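Local coordinates for protein ketosynthase (Streptomyces sp. MSC090213JE08, PDB 6KXD) that probably catalyses decarboxylative condensation of acyl-ACP with malonyl-ACP, lengthening the growing chain by two carbons in a highly reducing type II polyketide synthase, at residues 292-303 against 320-331; 309-317 against 368-376. All coordinates share one frame; numbering follows the deposited sequence.

Contact 1: 292-303 against 320-331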
loop_
_atom_site.group_PDB
_atom_site.type_symbol
_atom_site.label_atom_id
_atom_site.label_comp_id
_atom_site.label_asym_id
_atom_site.label_seq_id
_atom_site.Cartn_x
_atom_site.Cartn_y
_atom_site.Cartn_z
ATOM N N GLN A 292 -11.407 5.688 -26.611
ATOM C CA GLN A 292 -12.258 4.547 -26.315
ATOM C C GLN A 292 -12.201 3.528 -27.470
ATOM O O GLN A 292 -12.142 2.327 -27.223
ATOM C CB GLN A 292 -13.700 4.996 -26.075
ATOM C CG GLN A 292 -13.972 5.503 -24.667
ATOM C CD GLN A 292 -13.937 7.008 -24.524
ATOM O OE1 GLN A 292 -13.050 7.690 -25.024
ATOM N NE2 GLN A 292 -14.886 7.542 -23.774
ATOM N N GLU A 293 -12.219 4.023 -28.719
ATOM C CA GLU A 293 -12.200 3.200 -29.975
ATOM C C GLU A 293 -11.039 2.199 -29.977
ATOM O O GLU A 293 -11.198 1.080 -30.451
ATOM C CB GLU A 293 -12.050 4.061 -31.240
ATOM C CG GLU A 293 -13.306 4.834 -31.612
ATOM C CD GLU A 293 -13.477 6.124 -30.833
ATOM O OE1 GLU A 293 -12.701 7.056 -31.088
ATOM O OE2 GLU A 293 -14.349 6.174 -29.938
ATOM N N GLU A 294 -9.868 2.630 -29.493
ATOM C CA GLU A 294 -8.626 1.893 -29.712
ATOM C C GLU A 294 -8.483 0.756 -28.697
ATOM O O GLU A 294 -7.546 -0.023 -28.784
ATOM C CB GLU A 294 -7.389 2.788 -29.600
ATOM C CG GLU A 294 -7.445 4.082 -30.390
ATOM C CD GLU A 294 -6.147 4.862 -30.282
ATOM O OE1 GLU A 294 -5.107 4.313 -30.676
ATOM O OE2 GLU A 294 -6.164 5.990 -29.757
ATOM N N ILE A 295 -9.402 0.661 -27.728
ATOM C CA ILE A 295 -9.327 -0.401 -26.715
ATOM C C ILE A 295 -9.904 -1.703 -27.290
ATOM O O ILE A 295 -11.068 -1.781 -27.673
ATOM C CB ILE A 295 -10.027 0.014 -25.410
ATOM C CG1 ILE A 295 -9.363 1.245 -24.774
ATOM C CG2 ILE A 295 -10.112 -1.187 -24.472
ATOM C CD1 ILE A 295 -7.904 1.076 -24.405
ATOM N N ASP A 296 -9.072 -2.749 -27.305
ATOM C CA ASP A 296 -9.435 -4.033 -27.878
ATOM C C ASP A 296 -10.283 -4.835 -26.903
ATOM O O ASP A 296 -11.243 -5.449 -27.312
ATOM C CB ASP A 296 -8.181 -4.755 -28.361
ATOM C CG ASP A 296 -7.591 -3.949 -29.500
ATOM O OD1 ASP A 296 -8.387 -3.563 -30.391
ATOM O OD2 ASP A 296 -6.394 -3.614 -29.437
ATOM N N PHE A 297 -9.920 -4.845 -25.616
ATOM C CA PHE A 297 -10.808 -5.384 -24.598
ATOM C C PHE A 297 -10.453 -4.768 -23.233
ATOM O O PHE A 297 -9.394 -4.198 -23.041
ATOM C CB PHE A 297 -10.812 -6.922 -24.579
ATOM C CG PHE A 297 -9.622 -7.591 -23.940
ATOM C CD1 PHE A 297 -8.450 -7.775 -24.652
ATOM C CD2 PHE A 297 -9.653 -7.979 -22.608
ATOM C CE1 PHE A 297 -7.352 -8.380 -24.062
ATOM C CE2 PHE A 297 -8.547 -8.560 -22.007
ATOM C CZ PHE A 297 -7.409 -8.788 -22.744
ATOM N N ILE A 298 -11.419 -4.866 -22.333
ATOM C CA ILE A 298 -11.279 -4.520 -20.949
ATOM C C ILE A 298 -11.141 -5.820 -20.186
ATOM O O ILE A 298 -11.978 -6.730 -20.344
ATOM C CB ILE A 298 -12.496 -3.711 -20.475
ATOM C CG1 ILE A 298 -12.648 -2.435 -21.295
ATOM C CG2 ILE A 298 -12.420 -3.465 -18.968
ATOM C CD1 ILE A 298 -14.022 -1.797 -21.234
ATOM N N SER A 299 -10.080 -5.910 -19.380
ATOM C CA SER A 299 -9.980 -6.870 -18.304
ATOM C C SER A 299 -10.665 -6.236 -17.082
ATOM O O SER A 299 -10.133 -5.289 -16.458
ATOM C CB SER A 299 -8.538 -7.225 -17.997
ATOM O OG SER A 299 -8.452 -7.964 -16.782
ATOM N N ALA A 300 -11.872 -6.712 -16.804
ATOM C CA ALA A 300 -12.765 -6.154 -15.834
ATOM C C ALA A 300 -12.290 -6.510 -14.427
ATOM O O ALA A 300 -11.652 -7.524 -14.244
ATOM C CB ALA A 300 -14.161 -6.654 -16.064
ATOM N N HIS A 301 -12.612 -5.649 -13.464
ATOM C CA HIS A 301 -12.487 -5.983 -12.058
ATOM C C HIS A 301 -13.335 -7.224 -11.790
ATOM O O HIS A 301 -12.912 -8.180 -11.116
ATOM C CB HIS A 301 -12.907 -4.815 -11.170
ATOM C CG HIS A 301 -12.837 -5.141 -9.713
ATOM N ND1 HIS A 301 -11.673 -5.568 -9.096
ATOM C CD2 HIS A 301 -13.768 -5.061 -8.750
ATOM C CE1 HIS A 301 -11.944 -5.782 -7.824
ATOM N NE2 HIS A 301 -13.201 -5.458 -7.593
ATOM N N GLY A 302 -14.548 -7.206 -12.348
ATOM C CA GLY A 302 -15.396 -8.426 -12.534
ATOM C C GLY A 302 -15.186 -9.509 -11.504
ATOM O O GLY A 302 -14.637 -10.568 -11.818
ATOM N N THR A 303 -15.651 -9.250 -10.285
ATOM C CA THR A 303 -15.510 -10.140 -9.168
ATOM C C THR A 303 -16.589 -11.247 -9.155
ATOM O O THR A 303 -16.401 -12.277 -8.518
ATOM C CB THR A 303 -15.618 -9.351 -7.871
ATOM O OG1 THR A 303 -16.891 -8.708 -7.924
ATOM C CG2 THR A 303 -14.481 -8.360 -7.719
ATOM N N TYR A 320 -17.794 4.335 -22.659
ATOM C CA TYR A 320 -17.565 3.853 -24.006
ATOM C C TYR A 320 -18.792 4.070 -24.886
ATOM O O TYR A 320 -18.709 3.822 -26.065
ATOM C CB TYR A 320 -17.190 2.371 -23.998
ATOM C CG TYR A 320 -15.759 2.142 -23.594
ATOM C CD1 TYR A 320 -14.754 2.123 -24.549
ATOM C CD2 TYR A 320 -15.393 2.005 -22.263
ATOM C CE1 TYR A 320 -13.429 1.947 -24.197
ATOM C CE2 TYR A 320 -14.074 1.815 -21.899
ATOM C CZ TYR A 320 -13.088 1.791 -22.865
ATOM O OH TYR A 320 -11.777 1.607 -22.549
ATOM N N GLY A 321 -19.894 4.512 -24.280
ATOM C CA GLY A 321 -21.204 4.404 -24.907
ATOM C C GLY A 321 -21.673 2.960 -24.951
ATOM O O GLY A 321 -21.070 2.050 -24.346
ATOM N N ASP A 322 -22.726 2.736 -25.735
ATOM C CA ASP A 322 -23.544 1.551 -25.634
ATOM C C ASP A 322 -22.961 0.415 -26.495
ATOM O O ASP A 322 -23.464 -0.719 -26.431
ATOM C CB ASP A 322 -25.003 1.949 -25.885
ATOM C CG ASP A 322 -25.510 2.947 -24.843
ATOM O OD1 ASP A 322 -25.198 2.770 -23.655
ATOM O OD2 ASP A 322 -26.227 3.901 -25.220
ATOM N N ALA A 323 -21.860 0.685 -27.215
ATOM C CA ALA A 323 -21.002 -0.361 -27.834
ATOM C C ALA A 323 -19.613 -0.406 -27.185
ATOM O O ALA A 323 -18.591 -0.188 -27.843
ATOM C CB ALA A 323 -20.906 -0.127 -29.320
ATOM N N PRO A 324 -19.500 -0.779 -25.887
ATOM C CA PRO A 324 -18.193 -0.903 -25.247
ATOM C C PRO A 324 -17.375 -2.059 -25.819
ATOM O O PRO A 324 -17.911 -2.952 -26.470
ATOM C CB PRO A 324 -18.555 -1.171 -23.779
ATOM C CG PRO A 324 -19.883 -1.897 -23.868
ATOM C CD PRO A 324 -20.601 -1.187 -24.999
ATOM N N PRO A 325 -16.054 -2.127 -25.558
ATOM C CA PRO A 325 -15.253 -3.245 -26.046
ATOM C C PRO A 325 -15.652 -4.500 -25.268
ATOM O O PRO A 325 -16.389 -4.434 -24.254
ATOM C CB PRO A 325 -13.806 -2.814 -25.776
ATOM C CG PRO A 325 -13.935 -1.902 -24.574
ATOM C CD PRO A 325 -15.268 -1.192 -24.731
ATOM N N ARG A 326 -15.182 -5.642 -25.763
ATOM C CA ARG A 326 -15.331 -6.883 -25.057
ATOM C C ARG A 326 -14.746 -6.712 -23.654
ATOM O O ARG A 326 -13.688 -6.132 -23.512
ATOM C CB ARG A 326 -14.616 -8.013 -25.801
ATOM C CG ARG A 326 -15.417 -8.525 -26.990
ATOM C CD ARG A 326 -14.621 -9.391 -27.933
ATOM N NE ARG A 326 -13.672 -8.624 -28.717
ATOM C CZ ARG A 326 -12.994 -9.123 -29.744
ATOM N NH1 ARG A 326 -13.241 -10.361 -30.142
ATOM N NH2 ARG A 326 -12.077 -8.394 -30.362
ATOM N N THR A 327 -15.456 -7.233 -22.665
ATOM C CA THR A 327 -15.176 -7.018 -21.284
ATOM C C THR A 327 -15.189 -8.388 -20.605
ATOM O O THR A 327 -16.210 -8.996 -20.422
ATOM C CB THR A 327 -16.171 -6.012 -20.684
ATOM O OG1 THR A 327 -15.988 -4.767 -21.352
ATOM C CG2 THR A 327 -16.024 -5.862 -19.184
ATOM N N VAL A 328 -14.010 -8.826 -20.180
ATOM C CA VAL A 328 -13.799 -10.134 -19.648
ATOM C C VAL A 328 -13.333 -10.044 -18.194
ATOM O O VAL A 328 -12.739 -9.040 -17.782
ATOM C CB VAL A 328 -12.764 -10.888 -20.501
ATOM C CG1 VAL A 328 -13.093 -10.766 -21.976
ATOM C CG2 VAL A 328 -11.336 -10.436 -20.238
ATOM N N ALA A 329 -13.597 -11.119 -17.457
ATOM C CA ALA A 329 -13.332 -11.227 -16.032
ATOM C C ALA A 329 -12.438 -12.448 -15.750
ATOM O O ALA A 329 -12.905 -13.544 -15.531
ATOM C CB ALA A 329 -14.622 -11.273 -15.266
ATOM N N VAL A 330 -11.130 -12.186 -15.638
ATOM C CA VAL A 330 -10.080 -13.157 -15.287
ATOM C C VAL A 330 -10.363 -13.844 -13.955
ATOM O O VAL A 330 -9.979 -15.001 -13.757
ATOM C CB VAL A 330 -8.711 -12.438 -15.293
ATOM C CG1 VAL A 330 -7.586 -13.288 -14.720
ATOM C CG2 VAL A 330 -8.362 -11.973 -16.693
ATOM N N LYS A 331 -11.061 -13.165 -13.028
ATOM C CA LYS A 331 -11.392 -13.744 -11.746
ATOM C C LYS A 331 -12.373 -14.921 -11.894
ATOM O O LYS A 331 -12.574 -15.678 -10.949
ATOM C CB LYS A 331 -12.018 -12.701 -10.813
ATOM C CG LYS A 331 -11.064 -11.588 -10.378
ATOM C CD LYS A 331 -11.695 -10.628 -9.417
ATOM C CE LYS A 331 -10.736 -9.539 -8.980
ATOM N NZ LYS A 331 -10.378 -8.674 -10.118
HETATM O O HOH W 1 -10.214 -9.344 -15.253
HETATM O O HOH W 2 -12.368 -10.415 -13.160
HETATM O O HOH W 3 -8.947 -6.245 -9.489
#
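Ile298 and Thr327 sit side by side on two short parallel strands, 297-299 and 326-328, whose axes come within 4.7 Å at 19°. The strands are the two beta arms of a beta-alpha-beta unit connected by helix 306-320, in the C-terminal half of the thiolase fold. They are laced by near-straight backbone bonds from Ile298 N to Arg326 O, Val328 N to Ile298 O and Ala300 N to Val328 O, the last at 2.7 Å.

Ile298 and Thr327 point to the face where Ile316 of the connecting helix packs. Ile298 CD1 presses tightly on Pro325 CG at 3.3 Å, while Thr327 OG1 turns back to donate to Pro325 O from above that carbonyl's plane. On the other face Phe297 CE2 meets Val328 CG2 at 3.8 Å. Before the strands, the Tyr320 ring is sandwiched: Gln292 CG lies over one face, 3.8 Å from the ring centroid in a CH-pi contact, and Pro325 CD over the rim of the opposite one. Ile295 CG1 lies against Tyr320 OH, which bonds to Gln389.

At the strands' C-terminal end a water donates to Ser299 OG, which also bonds to Asn390, and accepts from Val330 N. Here begins a His-Gly-Thr motif; the His301 ring touches Cys170, consistent with the active-site end of the fold, as in other ketosynthases. Lys331 runs extended alongside Thr303 until its last torsion bends (chi4 66°), bringing NZ onto a lone pair of His301 O at 2.8 Å. Lys331 NZ also donates to a water 2.9 Å away, which lies 2.8 Å from His301 ND1, in that ring's plane at its edge.

Contact 2: 309-317 against 368-376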
loop_
_atom_site.group_PDB
_atom_site.type_symbol
_atom_site.label_atom_id
_atom_site.label_comp_id
_atom_site.label_asym_id
_atom_site.label_seq_id
_atom_site.Cartn_x
_atom_site.Cartn_y
_atom_site.Cartn_z
ATOM N N ASP A 309 -20.614 -6.203 -10.583
ATOM C CA ASP A 309 -20.620 -6.454 -11.995
ATOM C C ASP A 309 -21.606 -5.462 -12.636
ATOM O O ASP A 309 -21.312 -4.898 -13.669
ATOM C CB ASP A 309 -20.845 -7.955 -12.265
ATOM C CG ASP A 309 -19.746 -8.890 -11.753
ATOM O OD1 ASP A 309 -18.674 -8.414 -11.333
ATOM O OD2 ASP A 309 -19.956 -10.102 -11.786
ATOM N N LYS A 310 -22.717 -5.167 -11.967
ATOM C CA LYS A 310 -23.707 -4.257 -12.578
ATOM C C LYS A 310 -23.147 -2.831 -12.543
ATOM O O LYS A 310 -23.205 -2.098 -13.531
ATOM C CB LYS A 310 -25.100 -4.410 -11.964
ATOM C CG LYS A 310 -25.223 -4.123 -10.478
ATOM C CD LYS A 310 -26.648 -3.815 -10.008
ATOM C CE LYS A 310 -26.665 -3.102 -8.665
ATOM N NZ LYS A 310 -27.986 -3.198 -7.998
ATOM N N THR A 311 -22.464 -2.475 -11.452
ATOM C CA THR A 311 -21.829 -1.112 -11.375
ATOM C C THR A 311 -20.692 -0.943 -12.390
ATOM O O THR A 311 -20.551 0.057 -13.115
ATOM C CB THR A 311 -21.363 -0.837 -9.945
ATOM O OG1 THR A 311 -22.475 -1.076 -9.106
ATOM C CG2 THR A 311 -20.882 0.581 -9.768
ATOM N N GLU A 312 -19.792 -1.922 -12.445
ATOM C CA GLU A 312 -18.687 -1.790 -13.320
ATOM C C GLU A 312 -19.135 -1.725 -14.795
ATOM O O GLU A 312 -18.612 -0.983 -15.586
ATOM C CB GLU A 312 -17.766 -2.972 -13.113
ATOM C CG GLU A 312 -16.522 -2.796 -13.900
ATOM C CD GLU A 312 -15.424 -3.805 -13.640
ATOM O OE1 GLU A 312 -14.306 -3.525 -14.088
ATOM O OE2 GLU A 312 -15.699 -4.844 -13.019
ATOM N N SER A 313 -20.116 -2.565 -15.145
ATOM C CA SER A 313 -20.685 -2.559 -16.459
ATOM C C SER A 313 -21.225 -1.156 -16.791
ATOM O O SER A 313 -20.988 -0.636 -17.860
ATOM C CB SER A 313 -21.787 -3.582 -16.547
ATOM O OG SER A 313 -22.346 -3.520 -17.826
ATOM N N ALA A 314 -21.968 -0.595 -15.843
ATOM C CA ALA A 314 -22.585 0.710 -16.020
ATOM C C ALA A 314 -21.494 1.751 -16.279
ATOM O O ALA A 314 -21.674 2.629 -17.082
ATOM C CB ALA A 314 -23.423 1.061 -14.816
ATOM N N ALA A 315 -20.344 1.635 -15.581
ATOM C CA ALA A 315 -19.300 2.616 -15.705
ATOM C C ALA A 315 -18.653 2.508 -17.075
ATOM O O ALA A 315 -18.270 3.521 -17.702
ATOM C CB ALA A 315 -18.287 2.419 -14.593
ATOM N N ILE A 316 -18.448 1.256 -17.496
ATOM C CA ILE A 316 -17.859 0.956 -18.778
ATOM C C ILE A 316 -18.758 1.556 -19.884
ATOM O O ILE A 316 -18.272 2.234 -20.783
ATOM C CB ILE A 316 -17.622 -0.563 -18.945
ATOM C CG1 ILE A 316 -16.445 -1.018 -18.073
ATOM C CG2 ILE A 316 -17.373 -0.915 -20.410
ATOM C CD1 ILE A 316 -16.346 -2.518 -17.875
ATOM N N VAL A 317 -20.058 1.323 -19.769
ATOM C CA VAL A 317 -21.017 1.807 -20.762
ATOM C C VAL A 317 -21.069 3.343 -20.713
ATOM O O VAL A 317 -21.170 3.993 -21.756
ATOM C CB VAL A 317 -22.398 1.151 -20.560
ATOM C CG1 VAL A 317 -23.463 1.809 -21.434
ATOM C CG2 VAL A 317 -22.359 -0.347 -20.804
ATOM N N ASP A 368 -26.055 -11.256 -17.606
ATOM C CA ASP A 368 -27.027 -10.404 -16.938
ATOM C C ASP A 368 -27.505 -9.392 -17.974
ATOM O O ASP A 368 -26.688 -8.783 -18.691
ATOM C CB ASP A 368 -26.411 -9.762 -15.687
ATOM C CG ASP A 368 -27.399 -9.016 -14.802
ATOM O OD1 ASP A 368 -28.278 -8.286 -15.355
ATOM O OD2 ASP A 368 -27.305 -9.189 -13.570
ATOM N N PRO A 369 -28.844 -9.195 -18.152
ATOM C CA PRO A 369 -29.339 -8.225 -19.135
ATOM C C PRO A 369 -28.891 -6.783 -18.804
ATOM O O PRO A 369 -28.755 -5.950 -19.701
ATOM C CB PRO A 369 -30.871 -8.392 -19.110
ATOM C CG PRO A 369 -31.194 -9.121 -17.811
ATOM C CD PRO A 369 -29.924 -9.853 -17.398
ATOM N N ASP A 370 -28.634 -6.509 -17.516
ATOM C CA ASP A 370 -28.082 -5.212 -17.054
ATOM C C ASP A 370 -26.557 -5.139 -17.239
ATOM O O ASP A 370 -25.987 -4.063 -17.075
ATOM C CB ASP A 370 -28.431 -4.925 -15.590
ATOM C CG ASP A 370 -29.891 -4.607 -15.377
ATOM O OD1 ASP A 370 -30.522 -4.076 -16.314
ATOM O OD2 ASP A 370 -30.394 -4.928 -14.298
ATOM N N CYS A 371 -25.898 -6.238 -17.618
ATOM C CA CYS A 371 -24.525 -6.138 -18.100
ATOM C C CYS A 371 -24.437 -6.393 -19.609
ATOM O O CYS A 371 -23.918 -7.420 -20.034
ATOM C CB CYS A 371 -23.610 -7.052 -17.293
ATOM S SG CYS A 371 -23.923 -6.904 -15.515
ATOM N N PRO A 372 -24.857 -5.436 -20.475
ATOM C CA PRO A 372 -24.951 -5.679 -21.914
ATOM C C PRO A 372 -23.566 -5.732 -22.565
ATOM O O PRO A 372 -23.229 -4.908 -23.368
ATOM C CB PRO A 372 -25.736 -4.454 -22.424
ATOM C CG PRO A 372 -25.323 -3.350 -21.460
ATOM C CD PRO A 372 -25.253 -4.057 -20.123
ATOM N N LEU A 373 -22.745 -6.683 -22.134
ATOM C CA LEU A 373 -21.377 -6.758 -22.604
ATOM C C LEU A 373 -21.135 -8.090 -23.295
ATOM O O LEU A 373 -21.697 -9.098 -22.892
ATOM C CB LEU A 373 -20.435 -6.708 -21.402
ATOM C CG LEU A 373 -20.550 -5.453 -20.548
ATOM C CD1 LEU A 373 -19.818 -5.692 -19.247
ATOM C CD2 LEU A 373 -20.006 -4.267 -21.340
ATOM N N ASP A 374 -20.208 -8.067 -24.250
ATOM C CA ASP A 374 -19.630 -9.303 -24.724
ATOM C C ASP A 374 -18.503 -9.675 -23.760
ATOM O O ASP A 374 -17.415 -9.057 -23.814
ATOM C CB ASP A 374 -19.138 -9.174 -26.162
ATOM C CG ASP A 374 -18.445 -10.440 -26.655
ATOM O OD1 ASP A 374 -18.470 -11.462 -25.915
ATOM O OD2 ASP A 374 -17.885 -10.397 -27.762
ATOM N N VAL A 375 -18.757 -10.686 -22.924
ATOM C CA VAL A 375 -17.830 -11.106 -21.893
ATOM C C VAL A 375 -16.878 -12.203 -22.406
ATOM O O VAL A 375 -16.197 -12.853 -21.620
ATOM C CB VAL A 375 -18.599 -11.546 -20.640
ATOM C CG1 VAL A 375 -19.468 -10.405 -20.132
ATOM C CG2 VAL A 375 -19.434 -12.805 -20.871
ATOM N N VAL A 376 -16.838 -12.410 -23.723
ATOM C CA VAL A 376 -16.048 -13.500 -24.308
ATOM C C VAL A 376 -16.314 -14.753 -23.487
ATOM O O VAL A 376 -15.435 -15.290 -22.825
ATOM C CB VAL A 376 -14.560 -13.104 -24.354
ATOM C CG1 VAL A 376 -13.684 -14.196 -24.953
ATOM C CG2 VAL A 376 -14.370 -11.791 -25.097
#
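Ser313 swings its hydroxyl opposite the backbone nitrogen (chi1 178°), off helix 306-320 and into the bend at Cys371, whose own SG stands opposite its carbonyl carbon (chi1 -46°) and reaches back along the helix. The two residues thus pass each other: Ser313 OG comes to 3.4 Å from Cys371 CA, while Cys371 SG rests 3.8 Å from Asp309 O and close to Lys310 CA. Around Ser313 OG, Leu373 CD1 approaches to 3.6 Å and Pro372 CD to 3.7 Å, so the hydroxyl is enclosed mainly by carbon. It is buried without a polar partner in the model. One turn further along the helix the touch is lighter, with Val317 CG2 4.3 Å from Pro372 CG and Ile316 CG2 4.4 Å from Leu373 CD2.

The loop is folded by consecutive turns. Asp368 begins a type I beta turn and, through OD1 accepting from Asp370 N at 2.8 Å, an Asx turn as well; its OD2 forms a salt bridge with Arg226. Pro372 is the centre of an inverse gamma turn, and the CB of Leu373, the next residue, points to the helix. Leu373 and Ile316 both also touch Pro324. With van der Waals contacts alone across it, this is an irregular, turn-rich loop laid over the connecting helix of a beta-alpha-beta crossover in the thiolase fold.

Overall arrangement
From the N terminus the segments come in the order 292-303, 309-317, 320-331 and 368-376, and the two contacts cross. Contact 1 closes the short loop that consists almost entirely of helix 306-320, the helix on which contact 2 is built. Contact 2 closes a longer loop of 50 residues, which includes the second strand of contact 1. Their centres lie about 9 Å apart. Glu312, on the helix, joins them through its two carboxylate oxygens, which accept from His301 N and Gly302 N. In addition, Thr327 and Asp374 share a backbone hydrogen bond, tying strand 326-328 to the loop that overlies the helix.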